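PDB 4EF1: pheromone cOB1/lipoprotein, YaeC family from Enterococcus faecalis, which probably binds methionine as the lipid-anchored receptor of an uptake transporter, while its precursor also gives rise to the sex pheromone cOB1. Local coordinates for residues T39-L43 with N176-A180; A80-P85 with A240-V244. All blocks are in the same frame, centred on the assembly; numbering follows the deposited sequence.

Interaction 1 of 2, residues T39-L43 with N176-A180. With MSE (selenomethionine), chain C.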
loop_
_atom_site.group_PDB
_atom_site.type_symbol
_atom_site.label_atom_id
_atom_site.label_comp_id
_atom_site.label_asym_id
_atom_site.label_seq_id
_atom_site.Cartn_x
_atom_site.Cartn_y
_atom_site.Cartn_z
ATOM N N THR A 39 -10.350 8.171 0.521
ATOM C CA THR A 39 -10.734 6.791 0.819
ATOM C C THR A 39 -10.454 5.813 -0.335
ATOM O O THR A 39 -10.740 4.637 -0.198
ATOM C CB THR A 39 -12.247 6.766 1.157
ATOM O OG1 THR A 39 -13.001 7.229 0.034
ATOM C CG2 THR A 39 -12.553 7.682 2.350
ATOM N N ASP A 40 -9.850 6.312 -1.427
ATOM C CA ASP A 40 -9.599 5.472 -2.604
ATOM C C ASP A 40 -8.194 5.664 -3.140
ATOM O O ASP A 40 -7.369 6.359 -2.530
ATOM C CB ASP A 40 -10.620 5.824 -3.689
ATOM C CG ASP A 40 -10.320 7.150 -4.320
ATOM O OD1 ASP A 40 -10.066 8.110 -3.567
ATOM O OD2 ASP A 40 -10.247 7.203 -5.538
ATOM N N TYR A 41 -7.898 5.028 -4.285
ATOM C CA TYR A 41 -6.571 5.079 -4.862
ATOM C C TYR A 41 -6.500 5.840 -6.194
ATOM O O TYR A 41 -5.444 5.889 -6.802
ATOM C CB TYR A 41 -5.984 3.647 -5.052
ATOM C CG TYR A 41 -5.604 2.802 -3.837
ATOM C CD1 TYR A 41 -5.531 3.336 -2.554
ATOM C CD2 TYR A 41 -5.285 1.435 -4.000
ATOM C CE1 TYR A 41 -5.168 2.551 -1.475
ATOM C CE2 TYR A 41 -4.917 0.670 -2.923
ATOM C CZ TYR A 41 -4.871 1.225 -1.667
ATOM O OH TYR A 41 -4.496 0.468 -0.580
ATOM N N VAL A 42 -7.593 6.491 -6.594
ATOM C CA VAL A 42 -7.680 7.255 -7.812
ATOM C C VAL A 42 -7.645 8.751 -7.496
ATOM O O VAL A 42 -6.787 9.460 -7.996
ATOM C CB VAL A 42 -8.953 6.863 -8.608
ATOM C CG1 VAL A 42 -9.172 7.775 -9.799
ATOM C CG2 VAL A 42 -8.864 5.379 -9.053
ATOM N N LEU A 43 -8.549 9.206 -6.632
ATOM C CA LEU A 43 -8.720 10.630 -6.342
ATOM C C LEU A 43 -7.476 11.382 -5.831
ATOM O O LEU A 43 -7.293 12.533 -6.223
ATOM C CB LEU A 43 -9.935 10.897 -5.445
ATOM C CG LEU A 43 -11.336 10.680 -6.095
ATOM C CD1 LEU A 43 -12.420 11.013 -5.066
ATOM C CD2 LEU A 43 -11.587 11.515 -7.363
ATOM N N ASN A 176 -5.162 -4.502 1.373
ATOM C CA ASN A 176 -4.019 -3.604 1.589
ATOM C C ASN A 176 -4.061 -3.172 3.068
ATOM O O ASN A 176 -5.125 -2.902 3.628
ATOM C CB ASN A 176 -4.048 -2.354 0.676
ATOM C CG ASN A 176 -4.023 -2.684 -0.797
ATOM O OD1 ASN A 176 -5.086 -2.867 -1.409
ATOM N ND2 ASN A 176 -2.833 -2.680 -1.397
ATOM N N SER A 177 -2.907 -3.118 3.703
ATOM C CA SER A 177 -2.828 -2.871 5.161
ATOM C C SER A 177 -3.435 -1.570 5.631
ATOM O O SER A 177 -3.959 -1.529 6.735
ATOM C CB SER A 177 -1.406 -3.000 5.662
ATOM O OG SER A 177 -0.925 -4.299 5.423
ATOM N N ASN A 178 -3.391 -0.530 4.794
ATOM C CA ASN A 178 -4.004 0.756 5.153
ATOM C C ASN A 178 -5.485 0.574 5.458
ATOM O O ASN A 178 -5.988 1.041 6.484
ATOM C CB ASN A 178 -3.732 1.855 4.095
ATOM C CG ASN A 178 -4.499 1.683 2.822
ATOM O OD1 ASN A 178 -4.125 0.884 1.973
ATOM N ND2 ASN A 178 -5.612 2.437 2.683
ATOM N N PHE A 179 -6.156 -0.203 4.617
ATOM C CA PHE A 179 -7.575 -0.505 4.826
ATOM C C PHE A 179 -7.789 -1.490 5.995
ATOM O O PHE A 179 -8.711 -1.310 6.812
ATOM C CB PHE A 179 -8.217 -1.034 3.540
ATOM C CG PHE A 179 -8.213 -0.067 2.408
ATOM C CD1 PHE A 179 -8.800 1.173 2.535
ATOM C CD2 PHE A 179 -7.653 -0.412 1.180
ATOM C CE1 PHE A 179 -8.796 2.066 1.467
ATOM C CE2 PHE A 179 -7.656 0.470 0.128
ATOM C CZ PHE A 179 -8.228 1.701 0.263
ATOM N N ALA A 180 -6.946 -2.512 6.079
ATOM C CA ALA A 180 -7.072 -3.541 7.106
ATOM C C ALA A 180 -6.903 -2.939 8.491
ATOM O O ALA A 180 -7.738 -3.143 9.394
ATOM C CB ALA A 180 -6.060 -4.670 6.872
HETATM N N MSE C 301 -0.948 1.492 1.307
HETATM C CA MSE C 301 -1.056 0.515 0.150
HETATM C C MSE C 301 -0.048 -0.634 0.247
HETATM O O MSE C 301 1.128 -0.396 0.564
HETATM O OXT MSE C 301 -0.386 -1.807 -0.071
HETATM C CB MSE C 301 -0.946 1.216 -1.204
HETATM C CG MSE C 301 -1.213 0.329 -2.426
HETATM SE SE MSE C 301 -0.768 1.256 -4.052
HETATM C CE MSE C 301 -2.199 2.640 -4.063
#
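N176 opens the contact on the wall of the ligand pocket in this periplasmic-binding-protein fold, where Y41, from the loop after strand 31-37, meets the start of helix 177-182. N176 stands at the N-cap position without making a capping bond; its ND2 donates to OXT of the bound selenomethionine at 2.9 Å, nearly straight at 165°, and to D113 OD2. Two acceptors on one NH2 hold this amide in place. Its CB lies 3.1 Å from Y41 OH, with ring and amide planes steeply inclined.

N178, in the first turn of the helix, reaches back, its CG placed between backbone N and carbonyl carbon (chi1 73°), which brings OD1 to the edge of the tyrosine ring. Y41 OH donates to N178 OD1 at 2.6 Å, on a lone pair in the carbonyl plane. The same OD1 takes a weak bond from the ligand amino N, so this oxygen joins tyrosine and ligand.

F179 lies beyond, its ring slid along that of Y41 with planes at 28° and centroids 5.2 Å apart, so the two barely overlap; N178 ND2 sits over one of its faces. F179 CE1 approaches T39 O with its edge. Over the centre of one face of Y41 rests the ligand methyl, CE coming within 3.3 Å of Y41 CD2.

Interaction 2 of 2, residues A80-P85 with A240-V244. With MSE (selenomethionine), chain C.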
loop_
_atom_site.group_PDB
_atom_site.type_symbol
_atom_site.label_atom_id
_atom_site.label_comp_id
_atom_site.label_asym_id
_atom_site.label_seq_id
_atom_site.Cartn_x
_atom_site.Cartn_y
_atom_site.Cartn_z
ATOM N N ALA A 80 10.532 7.231 -0.751
ATOM C CA ALA A 80 9.807 6.188 -0.019
ATOM C C ALA A 80 9.844 6.513 1.475
ATOM O O ALA A 80 10.904 6.905 2.019
ATOM C CB ALA A 80 10.451 4.845 -0.246
ATOM N N ILE A 81 8.738 6.246 2.139
ATOM C CA ILE A 81 8.591 6.505 3.574
ATOM C C ILE A 81 8.381 5.236 4.415
ATOM O O ILE A 81 8.959 5.090 5.481
ATOM C CB ILE A 81 7.454 7.457 3.819
ATOM C CG1 ILE A 81 7.597 8.730 3.007
ATOM C CG2 ILE A 81 7.342 7.787 5.312
ATOM C CD1 ILE A 81 8.871 9.533 3.189
ATOM N N HIS A 82 7.574 4.305 3.930
ATOM C CA HIS A 82 7.257 3.079 4.677
ATOM C C HIS A 82 6.710 1.955 3.838
ATOM O O HIS A 82 6.182 2.188 2.781
ATOM C CB HIS A 82 6.251 3.385 5.783
ATOM C CG HIS A 82 4.818 3.536 5.306
ATOM N ND1 HIS A 82 4.271 4.726 5.027
ATOM C CD2 HIS A 82 3.816 2.596 5.135
ATOM C CE1 HIS A 82 3.008 4.572 4.701
ATOM N NE2 HIS A 82 2.722 3.251 4.741
ATOM N N LEU A 83 6.759 0.737 4.399
ATOM C CA LEU A 83 6.239 -0.509 3.796
ATOM C C LEU A 83 5.017 -0.990 4.590
ATOM O O LEU A 83 4.916 -0.787 5.843
ATOM C CB LEU A 83 7.291 -1.632 3.895
ATOM C CG LEU A 83 8.750 -1.370 3.555
ATOM C CD1 LEU A 83 9.618 -2.624 3.669
ATOM C CD2 LEU A 83 8.846 -0.761 2.161
ATOM N N GLU A 84 4.103 -1.651 3.878
ATOM C CA GLU A 84 2.923 -2.282 4.473
ATOM C C GLU A 84 2.829 -3.741 3.961
ATOM O O GLU A 84 2.103 -4.002 2.981
ATOM C CB GLU A 84 1.666 -1.543 4.010
ATOM C CG GLU A 84 1.549 -0.155 4.528
ATOM C CD GLU A 84 0.264 0.534 4.090
ATOM O OE1 GLU A 84 -0.714 -0.108 3.543
ATOM O OE2 GLU A 84 0.265 1.753 4.306
ATOM N N PRO A 85 3.562 -4.668 4.606
ATOM C CA PRO A 85 3.495 -6.084 4.229
ATOM C C PRO A 85 2.038 -6.497 4.173
ATOM O O PRO A 85 1.299 -6.330 5.163
ATOM C CB PRO A 85 4.257 -6.790 5.365
ATOM C CG PRO A 85 5.160 -5.743 5.908
ATOM C CD PRO A 85 4.378 -4.475 5.810
ATOM N N ALA A 240 3.331 -3.533 11.914
ATOM C CA ALA A 240 2.588 -3.718 10.665
ATOM C C ALA A 240 2.947 -2.658 9.615
ATOM O O ALA A 240 2.851 -2.901 8.404
ATOM C CB ALA A 240 1.089 -3.747 10.938
ATOM N N ILE A 241 3.379 -1.483 10.093
ATOM C CA ILE A 241 3.812 -0.372 9.224
ATOM C C ILE A 241 5.321 -0.257 9.462
ATOM O O ILE A 241 5.760 -0.052 10.587
ATOM C CB ILE A 241 3.062 0.945 9.550
ATOM C CG1 ILE A 241 1.511 0.736 9.573
ATOM C CG2 ILE A 241 3.464 2.052 8.563
ATOM C CD1 ILE A 241 0.844 0.229 8.303
ATOM N N VAL A 242 6.109 -0.404 8.402
ATOM C CA VAL A 242 7.577 -0.577 8.557
ATOM C C VAL A 242 8.269 0.630 7.905
ATOM O O VAL A 242 8.274 0.753 6.665
ATOM C CB VAL A 242 8.088 -1.876 7.873
ATOM C CG1 VAL A 242 9.609 -1.981 7.991
ATOM C CG2 VAL A 242 7.369 -3.133 8.394
ATOM N N PRO A 243 8.800 1.537 8.723
ATOM C CA PRO A 243 9.505 2.698 8.168
ATOM C C PRO A 243 10.703 2.269 7.333
ATOM O O PRO A 243 11.380 1.261 7.681
ATOM C CB PRO A 243 9.960 3.461 9.422
ATOM C CG PRO A 243 9.053 3.009 10.512
ATOM C CD PRO A 243 8.783 1.566 10.205
ATOM N N VAL A 244 10.947 2.994 6.241
ATOM C CA VAL A 244 12.171 2.838 5.435
ATOM C C VAL A 244 12.936 4.152 5.336
ATOM O O VAL A 244 12.375 5.225 5.478
ATOM C CB VAL A 244 11.918 2.295 4.022
ATOM C CG1 VAL A 244 11.324 0.910 4.121
ATOM C CG2 VAL A 244 11.028 3.230 3.193
HETATM N N MSE C 301 -0.948 1.492 1.307
HETATM C CA MSE C 301 -1.056 0.515 0.150
HETATM C C MSE C 301 -0.048 -0.634 0.247
HETATM O O MSE C 301 1.128 -0.396 0.564
HETATM O OXT MSE C 301 -0.386 -1.807 -0.071
HETATM C CB MSE C 301 -0.946 1.216 -1.204
HETATM C CG MSE C 301 -1.213 0.329 -2.426
HETATM SE SE MSE C 301 -0.768 1.256 -4.052
HETATM C CE MSE C 301 -2.199 2.640 -4.063
HETATM O O HOH W 1 1.169 -4.872 7.396
#
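L83 and V242 form a hydrogen-bonded pair of an antiparallel ladder, joining the end of strand 75-83 to the short strand 242-243. L83 N donates to V242 O at 2.7 Å and V242 N returns a bond to L83 O at 2.8 Å. Farther along, V244 N donates to I81 O at 3.0 Å. H82 and P243 are the non-hydrogen-bonded pair between them. At the other end, a water donates to both P85 O and A240 O.

Apolar contacts lie on both faces. On the face of L83 and V242, the V244 side chain crosses L83 at about a right angle, its CG1 pressed to 3.5 Å from L83 CG. On the face of H82, I241 runs alongside the histidine, CG2 lying 3.5 Å from H82 CD2, while its CD1 touches E84 CG.

Polar side chains lead to the ligand. H82 NE2 donates to E84 OE2 at 2.9 Å, in the histidine ring plane and on the anti side of the carboxylate; Y57 OH bonds ND1. Extended beyond CG (chi2 -178°), E84 carries OE1 to the selenomethionine amino N, 2.8 Å away. H82 is thus a second-shell residue that orients a ligand-binding carboxylate.

Strand 203-208 flanks strand 75-83 across from 242-243, with a classic bulge where I81 and H82 face N203; helix 227-236 packs on I241 and P243, and P14 of helix 12-28 on H82, E84 and I241.

From the N terminus, the chain first passes 39-43, between strand 31-37 and helix 43-50, then 80-85, where strand 75-83 leaves the six-stranded sheet. It next lays down four strands of the five-stranded sheet before 176-180 returns to the loop at 39-43, closing interaction 1 over 132 intervening residues. After strand 203-208 and two helices, 240-244 adds the outermost strand beside 75-83 and closes interaction 2 over 154. The two loops cross rather than nest. Interaction 1 joins elements following strands of different sheets; interaction 2 completes an edge of one sheet. They touch where N178 N and S177 OG approach E84 OE1 and P85 O, and both reach selenomethionine.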